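Local coordinates for p800 reaction center core protein (Heliobacterium modesticaldum, PDB 5V8K) that forms the core of a homodimeric photosynthetic reaction center, binding bacteriochlorophyll g pigments and a [4Fe-4S] cluster for light-driven electron transfer, at residues V170-G173 against A174-L178. Sequence-based numbering, arbitrary orientation.
Sequences VAFG and AVFFL. With GBF (Bacteriochlorophyll g), chain P.
Phe172 and Phe176, one turn apart, lie side by side and point the same way, with Phe176 CE2 3.8 Å from Phe172 CD1, at the edge of the Phe172 ring and near its plane. The Phe176 ring starts beside its own backbone N, CG being anti to the carbonyl carbon (chi1 -84°), and this brings CD2 within 3.4 Å of Phe172 O. That same oxygen accepts the nearly straight hydrogen bond from Phe176 N (3.0 Å, 174° at the hydrogen). Equivalent i+4 to i bonds run from Ala174 N to Val170 O, from Val175 N to Ala171 O and, more bent at 145°, from Phe177 N to Gly173 O. They mark a regular alpha-helical segment of helix 162-186, a predicted membrane span with pigments on more than one side. Against one bacteriochlorophyll g, Ala171 CB lies 3.3 Å from pigment atom CAB, and Phe172 CE2 lies 3.4 Å from its C4C. The pigment methyl CMC sits over one face of the Phe172 ring, offset toward the rim, and also meets Val175 CG2 at 3.9 Å. Were Phe172 an alanine, a gap would probably open beside this macrocycle and Phe176 CE2 would lose the ring beside it. Another bacteriochlorophyll g touches both phenylalanines, while Phe177 stacks on His122 and accepts its NE2 hydrogen bond through the backbone O.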
ATOM      1  N   VAL A 170     -36.589 -31.890  12.255  1.00 57.97           N
ATOM      2  CA  VAL A 170     -37.311 -32.490  13.370  1.00 59.48           C
ATOM      3  C   VAL A 170     -36.381 -33.379  14.179  1.00 59.97           C
ATOM      4  O   VAL A 170     -36.457 -33.422  15.416  1.00 60.64           O
ATOM      5  CB  VAL A 170     -38.529 -33.269  12.840  1.00 62.91           C
ATOM      6  CG1 VAL A 170     -39.320 -33.898  13.983  1.00 63.24           C
ATOM      7  CG2 VAL A 170     -39.426 -32.360  12.026  1.00 60.94           C
ATOM      8  N   ALA A 171     -35.473 -34.091  13.502  1.00 62.91           N
ATOM      9  CA  ALA A 171     -34.559 -34.967  14.227  1.00 63.52           C
ATOM     10  C   ALA A 171     -33.624 -34.140  15.088  1.00 63.57           C
ATOM     11  O   ALA A 171     -33.387 -34.469  16.251  1.00 63.01           O
ATOM     12  CB  ALA A 171     -33.785 -35.858  13.257  1.00 63.63           C
ATOM     13  N   PHE A 172     -33.129 -33.028  14.553  1.00 58.53           N
ATOM     14  CA  PHE A 172     -32.314 -32.137  15.364  1.00 58.76           C
ATOM     15  C   PHE A 172     -33.105 -31.607  16.546  1.00 57.92           C
ATOM     16  O   PHE A 172     -32.552 -31.423  17.630  1.00 58.45           O
ATOM     17  CB  PHE A 172     -31.759 -30.979  14.515  1.00 55.26           C
ATOM     18  CG  PHE A 172     -30.365 -31.224  13.997  1.00 54.38           C
ATOM     19  CD1 PHE A 172     -29.250 -31.002  14.808  1.00 53.86           C
ATOM     20  CD2 PHE A 172     -30.166 -31.678  12.699  1.00 54.20           C
ATOM     21  CE1 PHE A 172     -27.982 -31.236  14.345  1.00 53.20           C
ATOM     22  CE2 PHE A 172     -28.904 -31.906  12.223  1.00 53.52           C
ATOM     23  CZ  PHE A 172     -27.794 -31.688  13.050  1.00 53.02           C
ATOM     24  N   GLY A 173     -34.402 -31.383  16.373  1.00 58.21           N
ATOM     25  CA  GLY A 173     -35.224 -31.002  17.505  1.00 59.08           C
ATOM     26  C   GLY A 173     -35.210 -32.059  18.586  1.00 61.65           C
ATOM     27  O   GLY A 173     -34.956 -31.769  19.755  1.00 61.09           O
ATOM     28  N   ALA A 174     -35.468 -33.307  18.201  1.00 63.75           N
ATOM     29  CA  ALA A 174     -35.439 -34.413  19.154  1.00 64.39           C
ATOM     30  C   ALA A 174     -34.074 -34.540  19.830  1.00 63.20           C
ATOM     31  O   ALA A 174     -33.991 -34.709  21.053  1.00 64.21           O
ATOM     32  CB  ALA A 174     -35.801 -35.719  18.439  1.00 65.08           C
ATOM     33  N   VAL A 175     -32.992 -34.467  19.058  1.00 72.17           N
ATOM     34  CA  VAL A 175     -31.662 -34.669  19.633  1.00 73.58           C
ATOM     35  C   VAL A 175     -31.366 -33.609  20.692  1.00 72.20           C
ATOM     36  O   VAL A 175     -30.940 -33.930  21.807  1.00 70.76           O
ATOM     37  CB  VAL A 175     -30.596 -34.694  18.520  1.00 71.41           C
ATOM     38  CG1 VAL A 175     -29.177 -34.513  19.084  1.00 72.03           C
ATOM     39  CG2 VAL A 175     -30.703 -36.017  17.766  1.00 67.69           C
ATOM     40  N   PHE A 176     -31.586 -32.328  20.361  1.00 66.14           N
ATOM     41  CA  PHE A 176     -31.350 -31.266  21.337  1.00 62.14           C
ATOM     42  C   PHE A 176     -32.357 -31.292  22.482  1.00 63.70           C
ATOM     43  O   PHE A 176     -32.069 -30.771  23.566  1.00 63.87           O
ATOM     44  CB  PHE A 176     -31.389 -29.903  20.662  1.00 60.22           C
ATOM     45  CG  PHE A 176     -30.091 -29.506  20.033  1.00 58.57           C
ATOM     46  CD1 PHE A 176     -28.989 -29.200  20.821  1.00 61.42           C
ATOM     47  CD2 PHE A 176     -29.964 -29.445  18.662  1.00 62.20           C
ATOM     48  CE1 PHE A 176     -27.770 -28.833  20.242  1.00 61.95           C
ATOM     49  CE2 PHE A 176     -28.742 -29.067  18.066  1.00 59.41           C
ATOM     50  CZ  PHE A 176     -27.662 -28.758  18.854  1.00 57.90           C
ATOM     51  N   PHE A 177     -33.547 -31.860  22.263  1.00 63.44           N
ATOM     52  CA  PHE A 177     -34.474 -32.053  23.372  1.00 69.61           C
ATOM     53  C   PHE A 177     -33.920 -33.072  24.369  1.00 66.81           C
ATOM     54  O   PHE A 177     -33.867 -32.813  25.577  1.00 67.57           O
ATOM     55  CB  PHE A 177     -35.848 -32.486  22.838  1.00 68.06           C
ATOM     56  CG  PHE A 177     -36.835 -32.873  23.915  1.00 71.15           C
ATOM     57  CD1 PHE A 177     -37.439 -31.907  24.693  1.00 70.19           C
ATOM     58  CD2 PHE A 177     -37.170 -34.198  24.127  1.00 70.39           C
ATOM     59  CE1 PHE A 177     -38.358 -32.248  25.663  1.00 70.56           C
ATOM     60  CE2 PHE A 177     -38.092 -34.546  25.102  1.00 75.63           C
ATOM     61  CZ  PHE A 177     -38.688 -33.567  25.867  1.00 73.31           C
ATOM     62  N   LEU A 178     -33.498 -34.241  23.881  1.00 67.92           N
ATOM     63  CA  LEU A 178     -32.905 -35.234  24.774  1.00 71.98           C
ATOM     64  C   LEU A 178     -31.616 -34.718  25.402  1.00 71.90           C
ATOM     65  O   LEU A 178     -31.324 -35.012  26.569  1.00 69.99           O
ATOM     66  CB  LEU A 178     -32.637 -36.528  24.010  1.00 73.15           C
ATOM     67  CG  LEU A 178     -33.853 -37.184  23.357  1.00 76.31           C
ATOM     68  CD1 LEU A 178     -33.416 -38.463  22.639  1.00 78.88           C
ATOM     69  CD2 LEU A 178     -34.968 -37.481  24.375  1.00 75.05           C
TER
HETATM   70 MG   GBF P1014     -29.266 -35.206   8.836  1.00 61.15          MG
HETATM   71  CHA GBF P1014     -27.333 -34.156   6.118  1.00 51.65           C
HETATM   72  CHB GBF P1014     -31.575 -36.286   6.781  1.00 58.89           C
HETATM   73  CHC GBF P1014     -30.557 -36.801  11.642  1.00 58.24           C
HETATM   74  CHD GBF P1014     -26.548 -34.124  10.902  1.00 53.67           C
HETATM   75  NA  GBF P1014     -29.433 -35.207   6.880  1.00 53.27           N
HETATM   76  C1A GBF P1014     -28.697 -34.739   5.862  1.00 56.62           C
HETATM   77  C2A GBF P1014     -28.920 -35.529   4.616  1.00 57.39           C
HETATM   78  C3A GBF P1014     -30.441 -35.638   4.747  1.00 56.23           C
HETATM   79  C4A GBF P1014     -30.498 -35.699   6.236  1.00 57.06           C
HETATM   80  CMA GBF P1014     -31.319 -34.483   4.250  1.00 53.71           C
HETATM   81  CAA GBF P1014     -28.247 -36.890   4.754  1.00 73.19           C
HETATM   82  CBA GBF P1014     -28.022 -37.610   3.439  1.00 83.09           C
HETATM   83  CGA GBF P1014     -27.276 -38.884   3.774  1.00 94.84           C
HETATM   84  O1A GBF P1014     -27.235 -39.277   4.931  1.00 96.66           O
HETATM   85  O2A GBF P1014     -26.759 -39.742   2.713  1.00102.17           O
HETATM   86  NB  GBF P1014     -30.861 -36.417   9.140  1.00 58.72           N
HETATM   87  C1B GBF P1014     -31.762 -36.714   8.201  1.00 59.87           C
HETATM   88  C2B GBF P1014     -32.761 -37.487   8.792  1.00 62.74           C
HETATM   89  C3B GBF P1014     -32.434 -37.612  10.147  1.00 62.32           C
HETATM   90  C4B GBF P1014     -31.244 -36.914  10.324  1.00 59.76           C
HETATM   91  CMB GBF P1014     -33.969 -38.032   8.058  1.00 61.17           C
HETATM   92  CAB GBF P1014     -33.158 -38.339  11.227  1.00 69.50           C
HETATM   93  CBB GBF P1014     -34.175 -39.157  11.096  1.00 71.09           C
HETATM   94  NC  GBF P1014     -28.669 -35.398  10.791  1.00 62.76           N
HETATM   95  C1C GBF P1014     -29.298 -36.048  11.778  1.00 61.36           C
HETATM   96  C2C GBF P1014     -28.873 -36.103  13.198  1.00 62.53           C
HETATM   97  C3C GBF P1014     -27.696 -35.308  12.814  1.00 61.85           C
HETATM   98  C4C GBF P1014     -27.626 -34.915  11.483  1.00 55.26           C
HETATM   99  CMC GBF P1014     -29.869 -35.345  14.065  1.00 58.27           C
HETATM  100  CAC GBF P1014     -26.640 -34.895  13.782  1.00 63.61           C
HETATM  101  CBC GBF P1014     -26.670 -35.287  15.242  1.00 62.96           C
HETATM  102  ND  GBF P1014     -27.446 -34.372   8.687  1.00 57.48           N
HETATM  103  C1D GBF P1014     -26.463 -33.949   9.447  1.00 54.34           C
HETATM  104  C2D GBF P1014     -25.120 -33.304   8.826  1.00 52.29           C
HETATM  105  C3D GBF P1014     -25.654 -33.467   7.550  1.00 53.22           C
HETATM  106  C4D GBF P1014     -26.947 -34.054   7.444  1.00 50.58           C
HETATM  107  CMD GBF P1014     -23.865 -32.751   9.397  1.00 55.12           C
HETATM  108  CAD GBF P1014     -25.137 -33.334   6.169  1.00 53.33           C
HETATM  109  OBD GBF P1014     -24.201 -32.656   5.642  1.00 56.47           O
HETATM  110  CBD GBF P1014     -26.199 -33.794   5.231  1.00 55.81           C
HETATM  111  CGD GBF P1014     -26.662 -32.722   4.285  1.00 57.35           C
HETATM  112  O1D GBF P1014     -27.392 -31.822   4.633  1.00 56.79           O
HETATM  113  O2D GBF P1014     -26.306 -32.716   2.897  1.00 62.22           O
HETATM  114  CED GBF P1014     -26.601 -31.533   2.156  1.00 61.29           C